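Local coordinates for protein HNH endonuclease (Geobacter metallireducens, PDB 4H9D) that probably acts as a manganese-dependent HNH nicking endonuclease, binding nucleic acid and cutting one strand, at residues R21-R24 and R25-W28; G36-H39 and Y40-E43; C73-C76 and N77-K81; Y82-P85 and V86-E89. One frame throughout, in Å; residues are numbered along the deposited sequence.

Contact 1: residues R21-R24 and R25-W28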
loop_
_atom_site.group_PDB
_atom_site.type_symbol
_atom_site.label_atom_id
_atom_site.label_comp_id
_atom_site.label_asym_id
_atom_site.label_seq_id
_atom_site.Cartn_x
_atom_site.Cartn_y
_atom_site.Cartn_z
ATOM N N ARG A 21 20.472 -14.925 -0.804
ATOM C CA ARG A 21 20.331 -16.002 0.167
ATOM C C ARG A 21 21.690 -16.585 0.532
ATOM O O ARG A 21 21.912 -17.034 1.651
ATOM C CB ARG A 21 19.447 -17.101 -0.405
ATOM C CG ARG A 21 17.964 -16.787 -0.386
ATOM C CD ARG A 21 17.220 -17.732 -1.324
ATOM N NE ARG A 21 17.850 -19.055 -1.382
ATOM C CZ ARG A 21 17.640 -19.947 -2.350
ATOM N NH1 ARG A 21 16.809 -19.668 -3.353
ATOM N NH2 ARG A 21 18.285 -21.111 -2.332
ATOM N N GLU A 22 22.602 -16.580 -0.426
ATOM C CA GLU A 22 23.936 -17.110 -0.201
ATOM C C GLU A 22 24.759 -16.073 0.528
ATOM O O GLU A 22 25.568 -16.401 1.384
ATOM C CB GLU A 22 24.605 -17.422 -1.539
ATOM C CG GLU A 22 25.860 -18.260 -1.451
ATOM C CD GLU A 22 25.550 -19.733 -1.241
ATOM O OE1 GLU A 22 24.474 -20.182 -1.698
ATOM O OE2 GLU A 22 26.384 -20.444 -0.639
ATOM N N LEU A 23 24.555 -14.811 0.177
ATOM C CA LEU A 23 25.317 -13.730 0.784
ATOM C C LEU A 23 24.900 -13.548 2.220
ATOM O O LEU A 23 25.700 -13.153 3.060
ATOM C CB LEU A 23 25.118 -12.427 -0.005
ATOM C CG LEU A 23 25.928 -11.176 0.366
ATOM C CD1 LEU A 23 27.414 -11.459 0.321
ATOM C CD2 LEU A 23 25.581 -10.069 -0.603
ATOM N N ARG A 24 23.644 -13.861 2.501
ATOM C CA ARG A 24 23.111 -13.714 3.841
ATOM C C ARG A 24 23.698 -14.749 4.793
ATOM O O ARG A 24 23.737 -14.537 6.005
ATOM C CB ARG A 24 21.597 -13.836 3.793
ATOM C CG ARG A 24 20.906 -13.550 5.098
ATOM C CD ARG A 24 19.401 -13.721 4.946
ATOM N NE ARG A 24 18.852 -12.804 3.950
ATOM C CZ ARG A 24 18.103 -13.186 2.918
ATOM N NH1 ARG A 24 17.813 -14.474 2.743
ATOM N NH2 ARG A 24 17.637 -12.283 2.063
ATOM N N ARG A 25 24.160 -15.866 4.243
ATOM C CA ARG A 25 24.743 -16.932 5.049
ATOM C C ARG A 25 26.257 -16.832 5.215
ATOM O O ARG A 25 26.845 -17.618 5.931
ATOM C CB ARG A 25 24.397 -18.290 4.442
ATOM C CG ARG A 25 22.922 -18.618 4.535
ATOM C CD ARG A 25 22.620 -19.999 3.993
ATOM N NE ARG A 25 22.957 -20.097 2.578
ATOM C CZ ARG A 25 22.923 -21.228 1.884
ATOM N NH1 ARG A 25 22.564 -22.357 2.485
ATOM N NH2 ARG A 25 23.255 -21.231 0.599
ATOM N N SER A 26 26.883 -15.867 4.559
ATOM C CA SER A 26 28.329 -15.703 4.628
ATOM C C SER A 26 28.823 -15.220 5.981
ATOM O O SER A 26 28.111 -14.529 6.692
ATOM C CB SER A 26 28.788 -14.709 3.549
ATOM O OG SER A 26 28.314 -13.396 3.822
ATOM N N GLN A 27 30.057 -15.573 6.320
ATOM C CA GLN A 27 30.667 -15.148 7.578
ATOM C C GLN A 27 30.623 -13.633 7.595
ATOM O O GLN A 27 30.321 -13.014 8.618
ATOM C CB GLN A 27 32.130 -15.596 7.640
ATOM C CG GLN A 27 32.346 -17.076 7.329
ATOM C CD GLN A 27 31.910 -17.986 8.464
ATOM O OE1 GLN A 27 30.924 -17.708 9.146
ATOM N NE2 GLN A 27 32.640 -19.086 8.664
ATOM N N TRP A 28 30.936 -13.060 6.435
ATOM C CA TRP A 28 30.969 -11.616 6.207
ATOM C C TRP A 28 29.690 -10.916 6.644
ATOM O O TRP A 28 29.740 -9.850 7.257
ATOM C CB TRP A 28 31.222 -11.327 4.711
ATOM C CG TRP A 28 31.052 -9.885 4.337
ATOM C CD1 TRP A 28 31.945 -8.883 4.548
ATOM C CD2 TRP A 28 29.870 -9.268 3.808
ATOM N NE1 TRP A 28 31.393 -7.672 4.197
ATOM C CE2 TRP A 28 30.119 -7.879 3.740
ATOM C CE3 TRP A 28 28.625 -9.751 3.389
ATOM C CZ2 TRP A 28 29.161 -6.960 3.269
ATOM C CZ3 TRP A 28 27.676 -8.844 2.921
ATOM C CH2 TRP A 28 27.951 -7.463 2.867
#

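Contact 2: residues G36-H39 and Y40-E43. With ZN (zinc ion), chain D.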
loop_
_atom_site.group_PDB
_atom_site.type_symbol
_atom_site.label_atom_id
_atom_site.label_comp_id
_atom_site.label_asym_id
_atom_site.label_seq_id
_atom_site.Cartn_x
_atom_site.Cartn_y
_atom_site.Cartn_z
ATOM N N GLY A 36 25.539 -5.069 14.939
ATOM C CA GLY A 36 24.239 -4.541 15.319
ATOM C C GLY A 36 23.903 -3.098 14.996
ATOM O O GLY A 36 23.077 -2.485 15.675
ATOM N N ILE A 37 24.525 -2.543 13.963
ATOM C CA ILE A 37 24.254 -1.156 13.582
ATOM C C ILE A 37 23.329 -1.095 12.372
ATOM O O ILE A 37 23.599 -1.725 11.358
ATOM C CB ILE A 37 25.553 -0.415 13.238
ATOM C CG1 ILE A 37 26.424 -0.287 14.493
ATOM C CG2 ILE A 37 25.229 0.954 12.661
ATOM C CD1 ILE A 37 25.747 0.431 15.653
ATOM N N CYS A 38 22.224 -0.366 12.490
ATOM C CA CYS A 38 21.287 -0.225 11.378
ATOM C C CYS A 38 21.849 0.823 10.423
ATOM O O CYS A 38 22.146 1.948 10.821
ATOM C CB CYS A 38 19.929 0.229 11.883
ATOM S SG CYS A 38 18.827 0.694 10.555
ATOM N N HIS A 39 21.988 0.461 9.159
ATOM C CA HIS A 39 22.574 1.366 8.181
ATOM C C HIS A 39 21.856 2.687 7.964
ATOM O O HIS A 39 22.504 3.700 7.668
ATOM C CB HIS A 39 22.725 0.659 6.846
ATOM C CG HIS A 39 23.420 1.484 5.818
ATOM N ND1 HIS A 39 22.753 2.083 4.769
ATOM C CD2 HIS A 39 24.719 1.845 5.696
ATOM C CE1 HIS A 39 23.613 2.778 4.044
ATOM N NE2 HIS A 39 24.812 2.650 4.585
ATOM N N TYR A 40 20.532 2.683 8.118
ATOM C CA TYR A 40 19.750 3.892 7.909
ATOM C C TYR A 40 19.714 4.801 9.123
ATOM O O TYR A 40 20.115 5.962 9.035
ATOM C CB TYR A 40 18.334 3.521 7.457
ATOM C CG TYR A 40 18.349 2.802 6.126
ATOM C CD1 TYR A 40 18.822 3.452 4.969
ATOM C CD2 TYR A 40 17.984 1.448 6.025
ATOM C CE1 TYR A 40 18.942 2.778 3.750
ATOM C CE2 TYR A 40 18.102 0.756 4.803
ATOM C CZ TYR A 40 18.583 1.435 3.677
ATOM O OH TYR A 40 18.718 0.786 2.477
ATOM N N CYS A 41 19.262 4.294 10.267
ATOM C CA CYS A 41 19.210 5.155 11.447
ATOM C C CYS A 41 20.448 5.141 12.351
ATOM O O CYS A 41 20.555 5.959 13.250
ATOM C CB CYS A 41 17.952 4.859 12.267
ATOM S SG CYS A 41 17.839 3.204 12.945
ATOM N N GLY A 42 21.378 4.226 12.109
ATOM C CA GLY A 42 22.589 4.174 12.914
ATOM C C GLY A 42 22.354 3.762 14.360
ATOM O O GLY A 42 23.264 3.823 15.191
ATOM N N GLU A 43 21.129 3.347 14.664
ATOM C CA GLU A 43 20.771 2.917 16.002
ATOM C C GLU A 43 21.304 1.502 16.181
ATOM O O GLU A 43 21.602 0.836 15.199
ATOM C CB GLU A 43 19.253 2.930 16.150
ATOM C CG GLU A 43 18.774 2.743 17.566
ATOM C CD GLU A 43 17.275 2.890 17.692
ATOM O OE1 GLU A 43 16.707 3.777 17.012
ATOM O OE2 GLU A 43 16.672 2.127 18.481
HETATM ZN ZN ZN D . 16.940 1.716 11.420
#

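Contact 3: residues C73-C76 and N77-K81. With ZN (zinc ion), chain D.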
loop_
_atom_site.group_PDB
_atom_site.type_symbol
_atom_site.label_atom_id
_atom_site.label_comp_id
_atom_site.label_asym_id
_atom_site.label_seq_id
_atom_site.Cartn_x
_atom_site.Cartn_y
_atom_site.Cartn_z
ATOM N N CYS A 73 17.105 -2.267 10.283
ATOM C CA CYS A 73 16.157 -2.665 11.328
ATOM C C CYS A 73 14.745 -2.697 10.745
ATOM O O CYS A 73 14.473 -2.096 9.704
ATOM C CB CYS A 73 16.198 -1.684 12.502
ATOM S SG CYS A 73 15.350 -0.097 12.205
ATOM N N LYS A 74 13.848 -3.403 11.422
ATOM C CA LYS A 74 12.462 -3.543 10.982
ATOM C C LYS A 74 11.834 -2.254 10.423
ATOM O O LYS A 74 11.453 -2.192 9.250
ATOM C CB LYS A 74 11.637 -4.089 12.156
ATOM C CG LYS A 74 10.135 -4.196 11.939
ATOM C CD LYS A 74 9.484 -4.974 13.082
ATOM C CE LYS A 74 9.871 -4.413 14.453
ATOM N NZ LYS A 74 9.341 -5.232 15.586
ATOM N N GLU A 75 11.752 -1.232 11.270
ATOM C CA GLU A 75 11.161 0.063 10.929
ATOM C C GLU A 75 11.741 0.748 9.690
ATOM O O GLU A 75 11.001 1.184 8.801
ATOM C CB GLU A 75 11.281 0.987 12.136
ATOM C CG GLU A 75 10.589 2.322 11.996
ATOM C CD GLU A 75 10.707 3.156 13.259
ATOM O OE1 GLU A 75 10.263 2.676 14.324
ATOM O OE2 GLU A 75 11.245 4.285 13.191
ATOM N N CYS A 76 13.064 0.857 9.639
ATOM C CA CYS A 76 13.737 1.490 8.510
ATOM C C CYS A 76 13.532 0.709 7.220
ATOM O O CYS A 76 13.309 1.291 6.154
ATOM C CB CYS A 76 15.245 1.617 8.772
ATOM S SG CYS A 76 15.756 3.113 9.658
ATOM N N ASN A 77 13.607 -0.613 7.308
ATOM C CA ASN A 77 13.457 -1.423 6.112
ATOM C C ASN A 77 12.131 -1.225 5.391
ATOM O O ASN A 77 12.105 -1.201 4.156
ATOM C CB ASN A 77 13.647 -2.899 6.438
ATOM C CG ASN A 77 13.571 -3.762 5.209
ATOM O OD1 ASN A 77 14.293 -3.541 4.233
ATOM N ND2 ASN A 77 12.687 -4.750 5.237
ATOM N N ASN A 78 11.036 -1.093 6.146
ATOM C CA ASN A 78 9.706 -0.898 5.557
ATOM C C ASN A 78 9.499 0.536 5.106
ATOM O O ASN A 78 9.156 0.791 3.952
ATOM C CB ASN A 78 8.623 -1.250 6.568
ATOM C CG ASN A 78 8.754 -2.663 7.076
ATOM O OD1 ASN A 78 8.636 -3.622 6.310
ATOM N ND2 ASN A 78 9.014 -2.806 8.371
ATOM N N ARG A 79 9.698 1.466 6.037
ATOM C CA ARG A 79 9.547 2.882 5.764
ATOM C C ARG A 79 10.284 3.309 4.509
ATOM O O ARG A 79 9.865 4.240 3.831
ATOM C CB ARG A 79 10.053 3.701 6.948
ATOM C CG ARG A 79 9.041 3.873 8.053
ATOM C CD ARG A 79 9.701 4.310 9.352
ATOM N NE ARG A 79 8.721 4.592 10.398
ATOM C CZ ARG A 79 7.956 5.681 10.424
ATOM N NH1 ARG A 79 8.061 6.591 9.460
ATOM N NH2 ARG A 79 7.077 5.859 11.406
ATOM N N LYS A 80 11.384 2.641 4.196
ATOM C CA LYS A 80 12.132 3.007 3.013
ATOM C C LYS A 80 11.346 2.547 1.789
ATOM O O LYS A 80 11.583 3.016 0.678
ATOM C CB LYS A 80 13.528 2.365 3.036
ATOM C CG LYS A 80 14.431 2.832 1.897
ATOM C CD LYS A 80 15.796 2.168 1.908
ATOM C CE LYS A 80 16.640 2.631 0.718
ATOM N NZ LYS A 80 16.770 4.128 0.661
ATOM N N LYS A 81 10.397 1.638 2.005
ATOM C CA LYS A 81 9.577 1.112 0.915
ATOM C C LYS A 81 8.249 1.824 0.684
ATOM O O LYS A 81 7.837 1.995 -0.461
ATOM C CB LYS A 81 9.308 -0.384 1.113
ATOM C CG LYS A 81 10.291 -1.292 0.366
ATOM C CD LYS A 81 9.923 -2.780 0.462
ATOM C CE LYS A 81 10.107 -3.342 1.874
ATOM N NZ LYS A 81 9.280 -2.628 2.894
HETATM ZN ZN ZN D . 16.940 1.716 11.420
#

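Contact 4: residues Y82-P85 and V86-E89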
loop_
_atom_site.group_PDB
_atom_site.type_symbol
_atom_site.label_atom_id
_atom_site.label_comp_id
_atom_site.label_asym_id
_atom_site.label_seq_id
_atom_site.Cartn_x
_atom_site.Cartn_y
_atom_site.Cartn_z
ATOM N N TYR A 82 7.570 2.237 1.748
ATOM C CA TYR A 82 6.290 2.910 1.569
ATOM C C TYR A 82 6.294 4.431 1.738
ATOM O O TYR A 82 5.244 5.060 1.650
ATOM C CB TYR A 82 5.232 2.285 2.485
ATOM C CG TYR A 82 5.346 2.618 3.957
ATOM C CD1 TYR A 82 5.073 3.910 4.431
ATOM C CD2 TYR A 82 5.685 1.631 4.886
ATOM C CE1 TYR A 82 5.134 4.207 5.799
ATOM C CE2 TYR A 82 5.749 1.910 6.260
ATOM C CZ TYR A 82 5.473 3.196 6.711
ATOM O OH TYR A 82 5.548 3.470 8.059
ATOM N N LEU A 83 7.452 5.032 1.997
ATOM C CA LEU A 83 7.512 6.486 2.130
ATOM C C LEU A 83 8.121 6.997 0.832
ATOM O O LEU A 83 9.037 6.369 0.304
ATOM C CB LEU A 83 8.409 6.902 3.297
ATOM C CG LEU A 83 8.031 6.708 4.769
ATOM C CD1 LEU A 83 9.048 7.449 5.631
ATOM C CD2 LEU A 83 6.654 7.247 5.050
ATOM N N LEU A 84 7.630 8.117 0.301
ATOM C CA LEU A 84 8.202 8.629 -0.945
ATOM C C LEU A 84 9.535 9.287 -0.618
ATOM O O LEU A 84 9.745 9.772 0.495
ATOM C CB LEU A 84 7.303 9.673 -1.617
ATOM C CG LEU A 84 5.802 9.530 -1.886
ATOM C CD1 LEU A 84 5.455 8.178 -2.492
ATOM C CD2 LEU A 84 5.087 9.773 -0.581
ATOM N N PRO A 85 10.446 9.339 -1.594
ATOM C CA PRO A 85 11.765 9.944 -1.399
ATOM C C PRO A 85 11.845 11.177 -0.489
ATOM O O PRO A 85 12.877 11.427 0.131
ATOM C CB PRO A 85 12.229 10.229 -2.832
ATOM C CG PRO A 85 10.950 10.233 -3.628
ATOM C CD PRO A 85 10.206 9.095 -3.021
ATOM N N VAL A 86 10.766 11.941 -0.391
ATOM C CA VAL A 86 10.789 13.138 0.441
ATOM C C VAL A 86 10.351 12.901 1.874
ATOM O O VAL A 86 10.774 13.624 2.777
ATOM C CB VAL A 86 9.912 14.249 -0.158
ATOM C CG1 VAL A 86 10.742 15.105 -1.094
ATOM C CG2 VAL A 86 8.733 13.626 -0.913
ATOM N N GLU A 87 9.486 11.914 2.084
ATOM C CA GLU A 87 9.028 11.605 3.431
ATOM C C GLU A 87 10.186 10.866 4.106
ATOM O O GLU A 87 10.396 10.973 5.318
ATOM C CB GLU A 87 7.783 10.703 3.399
ATOM C CG GLU A 87 6.568 11.270 2.644
ATOM C CD GLU A 87 5.336 10.341 2.671
ATOM O OE1 GLU A 87 5.452 9.150 2.282
ATOM O OE2 GLU A 87 4.245 10.809 3.072
ATOM N N TRP A 88 10.942 10.122 3.299
ATOM C CA TRP A 88 12.077 9.359 3.794
ATOM C C TRP A 88 13.131 10.314 4.324
ATOM O O TRP A 88 13.509 10.235 5.495
ATOM C CB TRP A 88 12.659 8.493 2.678
ATOM C CG TRP A 88 13.883 7.712 3.078
ATOM C CD1 TRP A 88 15.144 7.865 2.587
ATOM C CD2 TRP A 88 13.957 6.657 4.047
ATOM N NE1 TRP A 88 16.002 6.971 3.188
ATOM C CE2 TRP A 88 15.297 6.220 4.088
ATOM C CE3 TRP A 88 13.022 6.040 4.883
ATOM C CZ2 TRP A 88 15.722 5.198 4.932
ATOM C CZ3 TRP A 88 13.447 5.026 5.720
ATOM C CH2 TRP A 88 14.783 4.616 5.739
ATOM N N GLU A 89 13.601 11.219 3.468
ATOM C CA GLU A 89 14.605 12.193 3.880
ATOM C C GLU A 89 14.215 12.753 5.237
ATOM O O GLU A 89 14.940 12.603 6.215
ATOM C CB GLU A 89 14.697 13.336 2.869
ATOM C CG GLU A 89 15.963 13.333 2.026
ATOM C CD GLU A 89 16.015 12.187 1.032
ATOM O OE1 GLU A 89 15.930 11.018 1.462
ATOM O OE2 GLU A 89 16.148 12.456 -0.183
#

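Contact 1: residues R21-R24 and R25-W28
Leu23 O is gripped twice by Ser26, near the join of helix 10-24 and helix 27-34. The hydroxyl makes the shorter bond, Ser26 OG to Leu23 O at 2.7 Å; the amide of the same residue, Ser26 N, adds a weak one at 3.3 Å. The hydroxyl can do this because chi1 of 67° sets OG between the backbone N and the carbonyl carbon, and there it also accepts from the amide of Trp29, as an N-cap should. An alanine here would probably leave the Trp29 amide without its cap and deprive Leu23 O of its stronger donor, so that the join between the two helices could shift. Beside this turn, Glu22 and Arg25 form a salt bridge, with Glu22 OE1 2.8 Å from Arg25 NH2. The oxygen lies at the guanidinium edge, near its plane, but the carboxylate plane is turned 75° against it and the hydrogen bond is weak. Arg25 NE leans back to Arg21 O, also weakly, at 3.4 Å. On another flank Leu23 CD1 packs obliquely against Trp28 CZ3 at 3.7 Å; both side chains rest on Val69, and Arg66 makes a cation-pi contact with the indole. A serine that donates to one helix and accepts from the next thus links the two helices through one hydroxyl.

Contact 2: residues G36-H39 and Y40-E43
Cys38 and Glu43 close a tight chain reversal, in which the directions of 36-39 and 40-43 lie 148° apart, through a bond from Cys38 N to Glu43 O of 3.0 Å; inside it Gly42 N donates to Cys38 O at 2.7 Å. This is the Cys-X-X-Cys form of the zinc knuckle, and Gly42 sits at positive phi (67°), a conformation that favours glycine. Cys38 SG and Cys41 SG each bind the zinc ion at 2.3 Å. They reach it from different torsions: Cys38 SG stands anti to its backbone N, while Cys41 SG is tucked between N and the carbonyl carbon. Two amides, Tyr40 N and Cys41 N, point weak bonds at Cys38 SG, both at 3.6 Å. Away from the metal, His39 and Tyr40 form a T-shaped pair, the imidazole edge turned to the phenol face with ring centroids 5.4 Å apart and His39 ND1 above that face, toward its rim. The Tyr40 hydroxyl is hydrogen-bonded to Asp53 on strand 50-54, while Cys73 and Cys76 complete the zinc site. Amides directed at a metal-bound sulfur are likely to spread its negative charge, and so may help to steady the four-thiolate site.

Contact 3: residues C73-C76 and N77-K81
Glu75 and Arg79, one helical turn apart, lie side by side and point the same way. Their contact is mostly through aliphatic parts: Glu75 CG meets the guanidinium at its edge, and Arg79 CD runs 3.4 Å from Glu75 CG. The charges are less well matched. Glu75 OE2 is 3.8 Å from Arg79 NE, a long salt bridge in which the oxygen lies well out of the guanidinium plane, with the two flat groups turned 58° apart; the firmer polar partner of OE2 is the hydroxyl of Tyr91. Asn78 crosses Lys74 at a slant and brings ND2 to 2.7 Å from Lys74 O, at an angle too poor for a hydrogen bond. At the start of the helix the cysteines converge on the zinc ion, Cys73 SG and Cys76 SG both at 2.5 Å. With chi1 at 76°, Cys73 SG swings back over the first turn and caps Cys76 N at 3.6 Å, while Cys73 O accepts from Asn77 N at 2.9 Å. Cys38 and Cys41 supply the remaining zinc ligands. A thiolate used as N-cap serves metal and helix together: the helix start probably eases the negative charge on sulfur, and the zinc ion may help to fix where the helix begins.

Contact 4: residues Y82-P85 and V86-E89
Glu87 folds back on Leu84 where helix 85-92 starts, and here the contact is close-knit, whereas the side of Pro85, Val86 and Glu89 faces solvent. Glu87 OE1 takes the amide of Leu84 N at 3.1 Å, nearly straight at 159°, on the anti side of the carboxylate. The two side chains run alongside each other, while Leu83 crosses Glu87 and sets CD2 3.6 Å from Glu87 OE1. Leu84 O accepts two amides from opposite faces of its plane, Glu87 N at 2.7 Å and Trp88 N at 3.1 Å. This is half of a capping box: the N3 glutamate holds the N-cap amide, but leucine has no side-chain acceptor to return the bond. Glu87 OE1 also makes a salt bridge to Arg35 of the second subunit, so an alanine here would probably leave both that arginine and the Leu84 amide without their mate. Leu83 CD1 approaches the edge of the Trp88 ring, 4.3 Å from Trp88 CE3, and Ile44 of the third subunit packs on Leu83 and Glu87. The outer side is slacker: Leu84 CB and Val86 CG2 stand 4.3 Å apart, and Glu89 N gives Pro85 O a weak bond of 3.4 Å; Glu89 is poorly ordered.

In the fold
Contacts 2 and 3 are the two halves of one zinc site: each brings a Cys-X-X-Cys pair, and their centres lie about 11 Å apart. Contact 4 follows contact 3 along the chain, again with centres about 11 Å apart, and Trp88 joins all three, meeting Tyr40 edge-to-face and lying against Lys80; its side chain is about 7 Å from the zinc ion. The strands 50-54 and 69-73 with helix 74-82 match the beta-beta-alpha core of HNH nucleases. A magnesium ion lies about 9 Å from the Lys80 side chain and about 6 Å from that of Tyr82. Contact 1 stands apart, its centre about 29 Å from that of contact 4, across the chain's centre.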